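Local atomic coordinates of extracellular ligand-binding receptor (PDB entry 5ERE), a protein that probably serves as an extracellular receptor that binds small solutes, joining a leucine-binding-protein-like module that holds ketoleucine to a tandem PAS sensor that holds cytosine. Residues 463-466 and 467-470. Residues are numbered along the deposited sequence; the frame is centred on the assembly and turned at random.
Sequences GSII and SRKV. With ACY (acetic acid), chain D.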
loop_
_atom_site.group_PDB
_atom_site.type_symbol
_atom_site.label_atom_id
_atom_site.label_comp_id
_atom_site.label_asym_id
_atom_site.label_seq_id
_atom_site.Cartn_x
_atom_site.Cartn_y
_atom_site.Cartn_z
ATOM N N GLY A 463 9.615 4.690 12.155
ATOM C CA GLY A 463 8.367 5.063 11.520
ATOM C C GLY A 463 8.500 5.396 10.051
ATOM O O GLY A 463 7.667 4.992 9.244
ATOM N N SER A 464 9.538 6.149 9.695
ATOM C CA SER A 464 9.705 6.566 8.322
ATOM C C SER A 464 9.915 5.322 7.424
ATOM O O SER A 464 9.452 5.273 6.289
ATOM C CB SER A 464 10.876 7.543 8.199
ATOM O OG SER A 464 12.146 6.945 8.467
ATOM N N ILE A 465 10.533 4.294 7.963
ATOM C CA ILE A 465 10.782 3.082 7.162
ATOM C C ILE A 465 9.533 2.202 7.195
ATOM O O ILE A 465 8.987 1.819 6.159
ATOM C CB ILE A 465 12.035 2.371 7.675
ATOM C CG1 ILE A 465 13.252 3.230 7.335
ATOM C CG2 ILE A 465 12.182 0.930 7.067
ATOM C CD1 ILE A 465 14.419 3.091 8.261
ATOM N N ILE A 466 9.017 1.959 8.394
ATOM C CA ILE A 466 7.923 1.019 8.554
ATOM C C ILE A 466 6.613 1.464 7.892
ATOM O O ILE A 466 5.936 0.655 7.285
ATOM C CB ILE A 466 7.692 0.727 10.048
ATOM C CG1 ILE A 466 8.858 -0.101 10.556
ATOM C CG2 ILE A 466 6.403 0.006 10.260
ATOM C CD1 ILE A 466 9.020 -0.101 12.031
ATOM N N SER A 467 6.231 2.730 8.029
ATOM C CA SER A 467 4.963 3.177 7.491
ATOM C C SER A 467 4.878 3.037 5.957
ATOM O O SER A 467 3.807 2.803 5.399
ATOM C CB SER A 467 4.702 4.649 7.906
ATOM O OG SER A 467 5.682 5.489 7.323
ATOM N N ARG A 468 5.988 3.186 5.255
ATOM C CA ARG A 468 5.967 2.928 3.820
ATOM C C ARG A 468 5.697 1.464 3.520
ATOM O O ARG A 468 4.998 1.138 2.564
ATOM C CB ARG A 468 7.285 3.354 3.164
ATOM C CG ARG A 468 7.695 4.795 3.497
ATOM C CD ARG A 468 8.918 5.294 2.644
ATOM N NE ARG A 468 10.101 4.440 2.803
ATOM C CZ ARG A 468 11.251 4.774 3.409
ATOM N NH1 ARG A 468 11.448 5.981 3.944
ATOM N NH2 ARG A 468 12.233 3.871 3.473
ATOM N N LYS A 469 6.268 0.574 4.315
ATOM C CA LYS A 469 6.140 -0.852 4.039
ATOM C C LYS A 469 4.682 -1.319 4.266
ATOM O O LYS A 469 4.153 -2.119 3.495
ATOM C CB LYS A 469 7.122 -1.646 4.920
ATOM C CG LYS A 469 8.549 -1.697 4.412
ATOM C CD LYS A 469 8.756 -2.889 3.438
ATOM C CE LYS A 469 9.241 -2.453 2.086
ATOM N NZ LYS A 469 10.699 -2.254 2.091
ATOM N N VAL A 470 4.029 -0.797 5.309
ATOM C CA VAL A 470 2.690 -1.251 5.698
ATOM C C VAL A 470 1.543 -0.465 5.076
ATOM O O VAL A 470 0.377 -0.803 5.287
ATOM C CB VAL A 470 2.484 -1.211 7.253
ATOM C CG1 VAL A 470 3.518 -2.054 7.942
ATOM C CG2 VAL A 470 2.503 0.176 7.811
HETATM C C ACY D . 10.974 6.082 15.563
HETATM O O ACY D . 10.153 6.176 14.600
HETATM O OXT ACY D . 12.152 5.672 15.451
HETATM C CH3 ACY D . 10.531 6.483 16.959
HETATM O O HOH W 1 10.438 1.741 3.611
#
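The backbone of Gly-463 and Ser-467 makes an i to i+4 helical bond, Ser-467 N to Gly-463 O at 2.9 Å, and Ile-466 O takes the same bond from Val-470 N at 3.1 Å. Serine suits its place because its short side chain can fold back on the preceding turn: with OG between the backbone N and the carbonyl carbon (chi1 64°), the hydroxyl donates to Gly-463 O at 2.8 Å. Hydroxyl and amide reach this oxygen from opposite faces of its carbonyl plane. Swapping in an alanine would remove the hydroxyl, and Gly-463 O would probably keep only the amide of this pair of donors. Arg-468, long enough to bend back at chi3, turns one guanidinium face to Ser-464 O and Ile-465 CA, both set toward its rim. A water donates to Ile-465 O and weakly accepts from Arg-468 NH2. Ile-466 CG2 and Val-470 CG1 meet at 4.2 Å, apolar as suits a face packing on Ile-477. Helix 461-470, linking the two antiparallel sheets of the tandem PAS sensor, is flanked by helix 324-357, where Ile-465 and Ile-466 pack and Glu-335 forms salt bridges with Arg-468 and Lys-469; Tyr-377 OH also hydrogen-bonds Arg-468 NH2, and Ile-477 belongs to strand 476-480.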